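Local coordinates for protein 4-alpha-glucanotransferase (Streptococcus agalactiae, PDB 6M6T) that is an amylomaltase, a glucanotransferase of the TIM-barrel clan, and binds glycan in two pockets, at residues Val184-Tyr187 with His188-Thr191; Lys203-Ala206 with Asn207-Ile211; Pro264-Trp268 with Asp269-Glu273; Tyr415-Tyr419 with Met420-Pro424; Met460-Pro463 with Asn464-Gly467. All coordinates share one frame; numbering follows the deposited sequence.

Contact 1. Residues Val184-Tyr187 with His188-Thr191; sequences VIKY and HEVT
Y187 and H188 meet as a T-shaped aromatic pair: the tyrosine brings an edge against the imidazole face, with Y187 CD1 over the centre of the H188 ring and the two planes at 86°. The ring centroids of Y187 and H188 are 4.8 Å apart. Neighbours along the helix reach this geometry because their first torsions differ: Y187 CG lies anti to its own backbone N (chi1 163°), while H188 CG lies beside its own (chi1 -73°). A CH-pi contact adds a third member, T191 CG2 standing over one Y187 face, displaced toward the rim, 3.8 Å from the ring centroid. The threonine's other branch, OG1, donates to H188 O at 2.9 Å. Charge enters one step round the helix, where the bent K186 chain brings NZ to 3.0 Å from E189 OE1 in a salt bridge; the aliphatic I185 CG2 runs beside the E189 carboxylate. Backbone bonds from E189 N to I185 O, V190 N to K186 O and T191 N to Y187 O give regular helical spacing, whereas H188 N makes weak bonds to V184 O and I185 O. Outside the turn, H188 NE2 is bonded to E151 OE1 and Y187 has a cation-pi partner in R110. V190 and K186 reach helix 126-134, and V190 also helix 105-122, while V184, I185 and E189 lean on helix 140-152. Apart from the ring pair of adjacent residues, the spacings are the i to i+3 and i to i+4 of an alpha-helix, here the opening turns of the long helix 182-208, buried among three neighbouring helices.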
# COMPACT_ATOMS: atom_id res chain seq x y z
N VAL A 184 -4.69 27.43 -5.08
CA VAL A 184 -3.93 26.19 -5.11
C VAL A 184 -4.44 25.21 -4.05
O VAL A 184 -4.24 24.00 -4.18
CB VAL A 184 -2.43 26.47 -4.93
CG1 VAL A 184 -2.18 27.19 -3.62
CG2 VAL A 184 -1.62 25.18 -5.03
N ILE A 185 -5.07 25.71 -2.99
CA ILE A 185 -5.69 24.80 -2.03
C ILE A 185 -6.91 24.14 -2.66
O ILE A 185 -7.06 22.90 -2.62
CB ILE A 185 -6.08 25.55 -0.74
CG1 ILE A 185 -4.85 26.04 0.02
CG2 ILE A 185 -6.91 24.65 0.18
CD1 ILE A 185 -5.22 26.99 1.15
N LYS A 186 -7.80 24.95 -3.24
CA LYS A 186 -8.96 24.38 -3.92
C LYS A 186 -8.55 23.37 -4.98
O LYS A 186 -9.25 22.37 -5.18
CB LYS A 186 -9.81 25.50 -4.54
CG LYS A 186 -11.21 25.07 -4.93
CD LYS A 186 -12.27 26.10 -4.51
CE LYS A 186 -12.65 25.99 -3.04
NZ LYS A 186 -13.03 24.60 -2.66
N TYR A 187 -7.41 23.58 -5.64
CA TYR A 187 -6.91 22.58 -6.57
C TYR A 187 -6.81 21.20 -5.90
O TYR A 187 -7.30 20.20 -6.44
CB TYR A 187 -5.56 23.00 -7.14
CG TYR A 187 -4.84 21.83 -7.77
CD1 TYR A 187 -3.99 21.02 -7.01
CD2 TYR A 187 -5.05 21.50 -9.11
CE1 TYR A 187 -3.36 19.92 -7.56
CE2 TYR A 187 -4.43 20.40 -9.68
CZ TYR A 187 -3.58 19.61 -8.90
OH TYR A 187 -2.94 18.51 -9.44
N HIS A 188 -6.16 21.14 -4.73
CA HIS A 188 -5.88 19.86 -4.09
C HIS A 188 -7.14 19.24 -3.51
O HIS A 188 -7.28 18.01 -3.50
CB HIS A 188 -4.84 20.02 -3.00
CG HIS A 188 -3.45 20.24 -3.51
ND1 HIS A 188 -2.67 19.22 -4.01
CD2 HIS A 188 -2.70 21.37 -3.57
CE1 HIS A 188 -1.50 19.71 -4.37
NE2 HIS A 188 -1.48 21.01 -4.11
N GLU A 189 -8.06 20.08 -3.03
CA GLU A 189 -9.38 19.58 -2.65
C GLU A 189 -10.04 18.87 -3.82
O GLU A 189 -10.57 17.75 -3.68
CB GLU A 189 -10.28 20.72 -2.18
CG GLU A 189 -10.38 20.79 -0.68
CD GLU A 189 -10.53 22.21 -0.15
OE1 GLU A 189 -11.35 23.00 -0.69
OE2 GLU A 189 -9.78 22.52 0.80
N VAL A 190 -10.03 19.51 -4.99
CA VAL A 190 -10.75 18.98 -6.13
C VAL A 190 -10.07 17.72 -6.65
O VAL A 190 -10.74 16.75 -7.04
CB VAL A 190 -10.89 20.08 -7.21
CG1 VAL A 190 -11.39 19.50 -8.53
CG2 VAL A 190 -11.85 21.19 -6.74
N THR A 191 -8.74 17.68 -6.64
CA THR A 191 -8.09 16.44 -7.04
C THR A 191 -8.43 15.31 -6.07
O THR A 191 -8.61 14.17 -6.50
CB THR A 191 -6.57 16.62 -7.17
OG1 THR A 191 -6.02 17.16 -5.96
CG2 THR A 191 -6.26 17.54 -8.34

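Contact 2. Residues Lys203-Ala206 with Asn207-Ile211; sequences KEYA and NDKGI
K209 reaches back to Y205, one helical turn away, and crosses it obliquely, its chain bent at three torsions, setting CE and NZ near the phenol end of the ring; the bond from K209 NZ to Y205 OH, 3.2 Å long, is weak. Alongside, the carboxylates of E204 and D208 stand close, E204 OE2 being 3.3 Å from D208 OD1 and the two carboxylate planes 37° apart. Two like charges so near would probably raise the proton affinity of one of them. On the inner side, A206 CB packs on I211 CG2 at 4.0 Å. All this surrounds a Schellman motif that ends helix 182-208: I211 N donates to A206 O at 2.9 Å, and G210 N to N207 O at the same length. G210, with positive phi (76°), is the C-prime residue and turns the chain toward strand 212-217. Before it, N207 N to K203 O and D208 N to E204 O keep regular helical bonding, and K209 N bonds to Y205 O. Farther out, Y205 OH has its stronger bond with D34 OD1, and Y30 meets the tyrosine ring edge-to-face. V33 and V37 of the same helix 27-38 touch Y205 and I211 respectively.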
# COMPACT_ATOMS: atom_id res chain seq x y z
N LYS A 203 -14.34 0.50 -7.03
CA LYS A 203 -14.70 -0.43 -5.97
C LYS A 203 -16.13 -0.92 -6.12
O LYS A 203 -16.42 -2.08 -5.79
CB LYS A 203 -14.47 0.22 -4.59
CG LYS A 203 -15.11 -0.51 -3.42
CD LYS A 203 -14.25 -0.47 -2.17
CE LYS A 203 -14.91 -1.23 -1.03
NZ LYS A 203 -15.96 -0.43 -0.35
N GLU A 204 -17.04 -0.10 -6.64
CA GLU A 204 -18.41 -0.54 -6.83
C GLU A 204 -18.52 -1.55 -7.98
O GLU A 204 -19.20 -2.58 -7.85
CB GLU A 204 -19.33 0.67 -7.06
CG GLU A 204 -20.82 0.40 -6.82
CD GLU A 204 -21.57 -0.02 -8.08
OE1 GLU A 204 -20.91 -0.33 -9.10
OE2 GLU A 204 -22.83 -0.05 -8.06
N TYR A 205 -17.85 -1.29 -9.10
CA TYR A 205 -17.78 -2.28 -10.17
C TYR A 205 -17.27 -3.62 -9.62
O TYR A 205 -17.92 -4.67 -9.75
CB TYR A 205 -16.87 -1.77 -11.28
CG TYR A 205 -16.88 -2.59 -12.54
CD1 TYR A 205 -17.97 -2.59 -13.40
CD2 TYR A 205 -15.78 -3.37 -12.89
CE1 TYR A 205 -17.97 -3.35 -14.56
CE2 TYR A 205 -15.76 -4.13 -14.05
CZ TYR A 205 -16.86 -4.11 -14.88
OH TYR A 205 -16.85 -4.88 -16.03
N ALA A 206 -16.12 -3.57 -8.94
CA ALA A 206 -15.52 -4.77 -8.40
C ALA A 206 -16.49 -5.51 -7.48
O ALA A 206 -16.73 -6.71 -7.66
CB ALA A 206 -14.24 -4.41 -7.65
N ASN A 207 -17.06 -4.80 -6.51
CA ASN A 207 -17.94 -5.44 -5.53
C ASN A 207 -19.14 -6.10 -6.22
O ASN A 207 -19.49 -7.25 -5.91
CB ASN A 207 -18.42 -4.42 -4.49
CG ASN A 207 -17.34 -4.08 -3.45
OD1 ASN A 207 -16.30 -4.74 -3.36
ND2 ASN A 207 -17.59 -3.04 -2.65
N ASP A 208 -19.75 -5.41 -7.18
CA ASP A 208 -20.93 -5.98 -7.81
C ASP A 208 -20.61 -7.12 -8.77
O ASP A 208 -21.53 -7.82 -9.20
CB ASP A 208 -21.73 -4.89 -8.51
CG ASP A 208 -22.39 -3.94 -7.53
OD1 ASP A 208 -21.71 -3.01 -7.05
OD2 ASP A 208 -23.59 -4.15 -7.21
N LYS A 209 -19.34 -7.33 -9.11
CA LYS A 209 -18.96 -8.58 -9.77
C LYS A 209 -18.48 -9.67 -8.80
O LYS A 209 -17.86 -10.63 -9.24
CB LYS A 209 -17.88 -8.32 -10.81
CG LYS A 209 -18.30 -7.33 -11.86
CD LYS A 209 -18.60 -8.02 -13.17
CE LYS A 209 -18.21 -7.15 -14.34
NZ LYS A 209 -19.38 -6.47 -15.01
N GLY A 210 -18.73 -9.54 -7.50
CA GLY A 210 -18.19 -10.50 -6.55
C GLY A 210 -16.71 -10.38 -6.23
O GLY A 210 -16.19 -11.24 -5.49
N ILE A 211 -16.02 -9.35 -6.73
CA ILE A 211 -14.60 -9.14 -6.47
C ILE A 211 -14.43 -8.20 -5.28
O ILE A 211 -14.98 -7.10 -5.26
CB ILE A 211 -13.90 -8.56 -7.71
CG1 ILE A 211 -13.78 -9.64 -8.78
CG2 ILE A 211 -12.51 -8.01 -7.35
CD1 ILE A 211 -13.31 -10.97 -8.19

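Contact 3. Residues Pro264-Trp268 with Asp269-Glu273; sequences PIYNW and DYHKE
D269 sets its carboxylate near the side chain of N267, crossing it at about a right angle, with D269 OD2 4.1 Å from N267 OD1. Next comes Y270, whose CB lies 3.4 Å from N267 ND2, the amide plane tilted 23° from the tyrosine ring; N267 CG is anti to its backbone N (chi1 179°), which carries the amide forward past the helix start. Y270 N also makes a weak bond to N267 O. N267 occupies the N-cap position of helix 268-273, the short helix that follows strand 259-264. H271 points back to the loop and completes an aromatic cluster with Y266 and W268. Its imidazole CE1 is 3.6 Å from Y266 CD1, the rings inclined at 72°, while the six-membered W268 ring lies with its centroid 5.1 Å from that of H271. N267 O approaches the imidazole at its edge, 3.2 Å from H271 CD2. W279 of helix 277-289 meets all three rings of the cluster; H271 NE2 is bonded to L234 O, and Y266 OH to I219 O. K272 then supplies a regular helical bond, K272 N to W268 O at 2.9 Å.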
# COMPACT_ATOMS: atom_id res chain seq x y z
N PRO A 264 8.34 9.06 11.72
CA PRO A 264 8.28 9.41 13.14
C PRO A 264 7.72 8.24 13.94
O PRO A 264 7.13 7.31 13.40
CB PRO A 264 7.35 10.62 13.17
CG PRO A 264 6.49 10.46 11.96
CD PRO A 264 7.38 9.82 10.91
N ILE A 265 7.91 8.32 15.25
CA ILE A 265 7.53 7.29 16.20
C ILE A 265 6.31 7.76 16.98
O ILE A 265 6.10 8.96 17.16
CB ILE A 265 8.74 7.01 17.10
CG1 ILE A 265 9.84 6.32 16.30
CG2 ILE A 265 8.36 6.22 18.31
CD1 ILE A 265 9.59 4.85 16.09
N TYR A 266 5.49 6.81 17.43
CA TYR A 266 4.27 7.14 18.15
C TYR A 266 4.55 7.38 19.64
O TYR A 266 5.35 6.67 20.26
CB TYR A 266 3.23 6.04 17.96
CG TYR A 266 2.62 6.02 16.57
CD1 TYR A 266 1.96 7.14 16.07
CD2 TYR A 266 2.72 4.89 15.75
CE1 TYR A 266 1.41 7.14 14.80
CE2 TYR A 266 2.17 4.89 14.48
CZ TYR A 266 1.53 6.02 14.00
OH TYR A 266 0.99 6.04 12.73
N ASN A 267 3.88 8.39 20.21
CA ASN A 267 3.83 8.56 21.66
C ASN A 267 2.62 7.78 22.13
O ASN A 267 1.55 8.32 22.41
CB ASN A 267 3.76 10.04 22.05
CG ASN A 267 3.67 10.27 23.56
OD1 ASN A 267 4.39 9.63 24.33
ND2 ASN A 267 2.79 11.17 23.98
N TRP A 268 2.79 6.46 22.18
CA TRP A 268 1.66 5.57 22.40
C TRP A 268 0.93 5.87 23.70
O TRP A 268 -0.24 5.49 23.85
CB TRP A 268 2.14 4.11 22.37
CG TRP A 268 2.38 3.54 20.98
CD1 TRP A 268 3.58 3.33 20.37
CD2 TRP A 268 1.38 3.11 20.04
NE1 TRP A 268 3.40 2.79 19.12
CE2 TRP A 268 2.06 2.65 18.89
CE3 TRP A 268 -0.02 3.06 20.06
CZ2 TRP A 268 1.39 2.16 17.77
CZ3 TRP A 268 -0.69 2.56 18.95
CH2 TRP A 268 0.02 2.12 17.82
N ASP A 269 1.58 6.58 24.63
CA ASP A 269 0.88 6.99 25.85
C ASP A 269 -0.24 7.98 25.55
O ASP A 269 -1.36 7.81 26.06
CB ASP A 269 1.88 7.58 26.86
CG ASP A 269 2.86 6.53 27.38
OD1 ASP A 269 2.41 5.52 27.97
OD2 ASP A 269 4.09 6.72 27.19
N TYR A 270 0.03 9.00 24.71
CA TYR A 270 -1.04 9.92 24.33
C TYR A 270 -2.18 9.18 23.66
O TYR A 270 -3.34 9.55 23.83
CB TYR A 270 -0.54 11.02 23.40
CG TYR A 270 -1.67 11.96 22.95
CD1 TYR A 270 -2.08 13.02 23.75
CD2 TYR A 270 -2.33 11.77 21.74
CE1 TYR A 270 -3.12 13.87 23.36
CE2 TYR A 270 -3.37 12.62 21.34
CZ TYR A 270 -3.76 13.66 22.15
OH TYR A 270 -4.78 14.50 21.76
N HIS A 271 -1.86 8.12 22.90
CA HIS A 271 -2.92 7.33 22.28
C HIS A 271 -3.77 6.62 23.34
O HIS A 271 -5.00 6.74 23.33
CB HIS A 271 -2.32 6.32 21.31
CG HIS A 271 -1.59 6.94 20.16
ND1 HIS A 271 -1.87 6.63 18.85
CD2 HIS A 271 -0.59 7.85 20.13
CE1 HIS A 271 -1.07 7.33 18.06
NE2 HIS A 271 -0.28 8.07 18.81
N LYS A 272 -3.12 5.88 24.26
CA LYS A 272 -3.88 5.18 25.29
C LYS A 272 -4.76 6.15 26.06
O LYS A 272 -5.95 5.88 26.27
CB LYS A 272 -2.94 4.42 26.24
CG LYS A 272 -3.62 3.23 26.92
CD LYS A 272 -3.02 2.89 28.27
CE LYS A 272 -3.68 1.65 28.88
NZ LYS A 272 -5.16 1.83 29.00
N GLU A 273 -4.22 7.30 26.44
CA GLU A 273 -5.04 8.26 27.16
C GLU A 273 -6.19 8.76 26.29
O GLU A 273 -7.33 8.89 26.75
CB GLU A 273 -4.18 9.43 27.67
CG GLU A 273 -3.74 9.28 29.14
CD GLU A 273 -4.83 9.66 30.17
OE1 GLU A 273 -5.48 10.72 29.98
OE2 GLU A 273 -5.03 8.91 31.16

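Contact 4. Residues Tyr415-Tyr419 with Met420-Pro424; sequences YAENY and MRRLP
E417 and R422 run side by side in the same direction, and their flat ends stand nearly perpendicular, the carboxylate and guanidinium planes 85° apart. A single salt bridge therefore joins them, E417 OE2 to R422 NH1 at 3.2 Å, rather than a flat two-pronged pairing. R422 is extended from CG to NE, which takes its guanidinium as far out as the glutamate end. N418 and R421 also lie alongside each other, the amide 40° from the guanidinium. R421 curls back through bent chi2 and chi3 torsions, and its NH1 makes a weak 3.5 Å bond to N418 O. On the buried flank M420 CG lies beside its own backbone N (chi1 -67°), and the chain bends at the sulfur to place M420 CE 3.7 Å from A416 CB. The Y419 ring crosses M420 obliquely; its hydroxyl is bonded to H383 ND1 and its ring meets F371 edge-to-face. In the backbone, a Schellman motif closes helix 410-419: R421 has positive phi, R421 N donates to N418 O at 2.9 Å and R422 N to E417 O at 3.2 Å. M420 and R422 also touch helix 428-438. The carbonyls of E417 and N418 thus find donors in the turn, and the arginine charges gathered at the negative end of the helix dipole would probably be favourable there.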
# COMPACT_ATOMS: atom_id res chain seq x y z
N TYR A 415 16.11 -29.83 -2.81
CA TYR A 415 15.09 -30.11 -1.82
C TYR A 415 13.75 -29.48 -2.19
O TYR A 415 12.71 -30.12 -2.04
CB TYR A 415 15.59 -29.60 -0.47
CG TYR A 415 14.54 -29.47 0.58
CD1 TYR A 415 14.28 -30.52 1.43
CD2 TYR A 415 13.84 -28.29 0.74
CE1 TYR A 415 13.33 -30.42 2.41
CE2 TYR A 415 12.88 -28.18 1.74
CZ TYR A 415 12.64 -29.25 2.57
OH TYR A 415 11.69 -29.17 3.56
N ALA A 416 13.77 -28.25 -2.70
CA ALA A 416 12.52 -27.57 -3.07
C ALA A 416 11.86 -28.24 -4.26
O ALA A 416 10.63 -28.32 -4.35
CB ALA A 416 12.77 -26.09 -3.36
N GLU A 417 12.66 -28.74 -5.21
CA GLU A 417 12.09 -29.45 -6.34
C GLU A 417 11.50 -30.79 -5.89
O GLU A 417 10.53 -31.27 -6.49
CB GLU A 417 13.14 -29.64 -7.44
CG GLU A 417 13.57 -28.33 -8.13
CD GLU A 417 14.54 -28.54 -9.30
OE1 GLU A 417 15.50 -29.33 -9.16
OE2 GLU A 417 14.35 -27.89 -10.36
N ASN A 418 12.08 -31.40 -4.86
CA ASN A 418 11.51 -32.59 -4.26
C ASN A 418 10.15 -32.32 -3.61
O ASN A 418 9.11 -32.76 -4.10
CB ASN A 418 12.49 -33.13 -3.22
CG ASN A 418 12.75 -34.61 -3.39
OD1 ASN A 418 11.93 -35.33 -3.95
ND2 ASN A 418 13.91 -35.08 -2.90
N TYR A 419 10.17 -31.53 -2.54
CA TYR A 419 9.02 -31.20 -1.71
C TYR A 419 7.77 -30.84 -2.50
O TYR A 419 6.66 -31.19 -2.11
CB TYR A 419 9.37 -30.02 -0.82
CG TYR A 419 8.39 -29.75 0.29
CD1 TYR A 419 7.18 -29.11 0.04
CD2 TYR A 419 8.69 -30.10 1.60
CE1 TYR A 419 6.28 -28.85 1.09
CE2 TYR A 419 7.81 -29.84 2.64
CZ TYR A 419 6.61 -29.22 2.38
OH TYR A 419 5.75 -28.97 3.42
N MET A 420 7.94 -30.10 -3.60
CA MET A 420 6.82 -29.57 -4.35
C MET A 420 6.52 -30.38 -5.60
O MET A 420 5.55 -30.06 -6.30
CB MET A 420 7.09 -28.12 -4.74
CG MET A 420 7.13 -27.18 -3.54
SD MET A 420 7.38 -25.45 -3.94
CE MET A 420 9.12 -25.33 -3.56
N ARG A 421 7.31 -31.42 -5.89
CA ARG A 421 7.03 -32.35 -6.98
C ARG A 421 7.05 -31.65 -8.35
O ARG A 421 6.09 -31.72 -9.12
CB ARG A 421 5.69 -33.07 -6.76
CG ARG A 421 5.58 -33.80 -5.43
CD ARG A 421 6.83 -34.63 -5.20
NE ARG A 421 7.04 -35.62 -6.25
CZ ARG A 421 8.23 -36.10 -6.62
NH1 ARG A 421 9.34 -35.67 -6.03
NH2 ARG A 421 8.31 -37.02 -7.58
N ARG A 422 8.16 -30.99 -8.64
CA ARG A 422 8.28 -30.31 -9.93
C ARG A 422 8.40 -31.34 -11.04
O ARG A 422 9.33 -32.16 -11.05
CB ARG A 422 9.46 -29.34 -9.95
CG ARG A 422 9.68 -28.67 -11.33
CD ARG A 422 10.99 -27.87 -11.40
NE ARG A 422 11.20 -27.18 -12.68
CZ ARG A 422 11.99 -26.12 -12.85
NH1 ARG A 422 12.66 -25.60 -11.82
NH2 ARG A 422 12.12 -25.57 -14.05
N LEU A 423 7.46 -31.27 -11.98
CA LEU A 423 7.51 -32.06 -13.20
C LEU A 423 8.61 -31.55 -14.12
O LEU A 423 8.83 -30.34 -14.21
CB LEU A 423 6.16 -31.95 -13.90
CG LEU A 423 5.07 -32.76 -13.20
CD1 LEU A 423 3.86 -31.92 -12.86
CD2 LEU A 423 4.70 -33.93 -14.07
N PRO A 424 9.33 -32.44 -14.82
CA PRO A 424 10.38 -31.94 -15.72
C PRO A 424 9.77 -31.17 -16.89
O PRO A 424 8.66 -31.47 -17.34
CB PRO A 424 11.08 -33.22 -16.19
CG PRO A 424 10.67 -34.29 -15.23
CD PRO A 424 9.29 -33.91 -14.78

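Contact 5. Residues Met460-Pro463 with Asn464-Gly467; sequences MNMP and NTVG. With AC1 (4,6-dideoxy-4-{[(1S,4R,5S,6S)-4,5,6-trihydroxy-3-(hydroxymethyl)cyclohex-2-en-1-yl]amino}-alpha-D-glucopyranose), chain I.
From M462 to T465 the chain reverses with P463 and N464 at the corner, at backbone angles close to those of a type II beta turn (P463 -59/145, N464 phi 74°), so that M462 CA and T465 CA come within 6.4 Å. The turn lies in the long loop before helix 481-493 and forms part of a glycan pocket. A side chain links its ends: T465 OG1 donates to M462 O at 2.9 Å, in the carbonyl plane. This hydroxyl sits between the threonine's own backbone N and carbonyl carbon, which turns it back toward M462 O; it is also bonded to N469 ND2. The glucopyranose ring of AC1 lies beside the corner. N464 N makes a weak bond to AC1 O3 at 3.3 Å, and N461 ND2 another weak one to AC1 O2, also 3.3 Å. The N461 amide has a further weak partner in D397 OD2. N464 OD1 is bonded to L260 N, whose residue gives its own carbonyl to AC1, so the turn and strand 259-264 approach the ligand together. Between the two asparagines, P463 CA lies 3.6 Å from AC1 O2.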
# COMPACT_ATOMS: atom_id res chain seq x y z
N MET A 460 8.91 -5.72 -6.98
CA MET A 460 8.25 -4.44 -6.76
C MET A 460 9.02 -3.57 -5.77
O MET A 460 9.30 -2.40 -6.06
CB MET A 460 6.83 -4.65 -6.27
CG MET A 460 6.03 -3.39 -6.21
SD MET A 460 5.60 -2.77 -7.85
CE MET A 460 4.19 -1.76 -7.40
N ASN A 461 9.36 -4.11 -4.59
CA ASN A 461 10.22 -3.44 -3.63
C ASN A 461 11.41 -4.33 -3.32
O ASN A 461 11.33 -5.55 -3.49
CB ASN A 461 9.52 -3.11 -2.30
CG ASN A 461 10.28 -2.03 -1.50
OD1 ASN A 461 10.72 -1.03 -2.07
ND2 ASN A 461 10.43 -2.24 -0.19
N MET A 462 12.50 -3.71 -2.89
CA MET A 462 13.66 -4.40 -2.31
C MET A 462 14.02 -3.60 -1.07
O MET A 462 14.64 -2.53 -1.18
CB MET A 462 14.85 -4.49 -3.26
CG MET A 462 16.17 -4.89 -2.57
SD MET A 462 17.59 -5.23 -3.67
CE MET A 462 16.96 -6.61 -4.65
N PRO A 463 13.65 -4.08 0.11
CA PRO A 463 13.66 -3.21 1.30
C PRO A 463 15.03 -2.63 1.59
O PRO A 463 16.06 -3.28 1.37
CB PRO A 463 13.19 -4.14 2.42
CG PRO A 463 12.41 -5.20 1.71
CD PRO A 463 13.13 -5.42 0.41
N ASN A 464 15.02 -1.39 2.08
CA ASN A 464 16.21 -0.68 2.54
C ASN A 464 17.09 -0.20 1.39
O ASN A 464 18.32 -0.13 1.51
CB ASN A 464 17.01 -1.54 3.53
CG ASN A 464 17.77 -0.73 4.52
OD1 ASN A 464 17.21 0.14 5.21
ND2 ASN A 464 19.07 -0.98 4.60
N THR A 465 16.48 0.12 0.25
CA THR A 465 17.12 0.84 -0.85
C THR A 465 16.15 1.90 -1.36
O THR A 465 14.99 1.97 -0.92
CB THR A 465 17.55 -0.08 -2.01
OG1 THR A 465 16.40 -0.68 -2.60
CG2 THR A 465 18.52 -1.18 -1.54
N VAL A 466 16.62 2.75 -2.27
CA VAL A 466 15.74 3.68 -2.97
C VAL A 466 15.84 3.55 -4.50
O VAL A 466 14.87 3.90 -5.20
CB VAL A 466 16.00 5.14 -2.55
CG1 VAL A 466 14.79 6.01 -2.88
CG2 VAL A 466 16.32 5.23 -1.05
N GLY A 467 16.94 3.05 -5.04
CA GLY A 467 17.00 2.81 -6.47
C GLY A 467 15.96 1.82 -6.98
O GLY A 467 15.82 0.70 -6.46
C1 AC1 I . 9.24 0.41 3.18
O2 AC1 I . 11.19 -1.03 2.80
C2 AC1 I . 10.65 0.29 2.59
C4A AC1 I . 14.58 6.42 3.64
C3 AC1 I . 11.59 1.31 3.16
O3 AC1 I . 12.83 1.10 2.49
C4 AC1 I . 11.02 2.73 2.90
N4A AC1 I . 11.89 3.89 3.28
C5 AC1 I . 9.72 2.76 3.68
O5 AC1 I . 8.80 1.80 3.10
C6 AC1 I . 9.12 4.16 3.60
C1B AC1 I . 12.81 4.45 2.26
C2B AC1 I . 14.23 4.16 2.73
O2B AC1 I . 14.39 2.75 2.96
C3B AC1 I . 14.46 4.94 4.03
O3B AC1 I . 15.65 4.48 4.70
O4 AC1 I . 14.71 7.30 4.80
C5B AC1 I . 13.52 6.80 2.81
C7B AC1 I . 12.70 5.86 2.13
C6B AC1 I . 13.33 8.33 2.62
O6B AC1 I . 14.01 9.04 3.68

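All five contacts are local and follow in series from the N terminus; none nests in or crosses another, and no two touch. Contacts 1 and 2 share helix 182-208, their centres about 29 Å apart: one lies near its start among three other helices, the other closes its end and leads into barrel strand 212-217. Contact 3 joins strand 259-264 of the antiparallel sheet to the short helix that follows it. Contact 4 ends helix 410-419 and opens the loop to helix 428-438, far from contact 1 and across the chain's centre. Contact 5 forms a turn at the glycan pocket; strand 259-264, which leads into contact 3, touches it, although the nearest atoms of contacts 3 and 5 are about 14 Å apart.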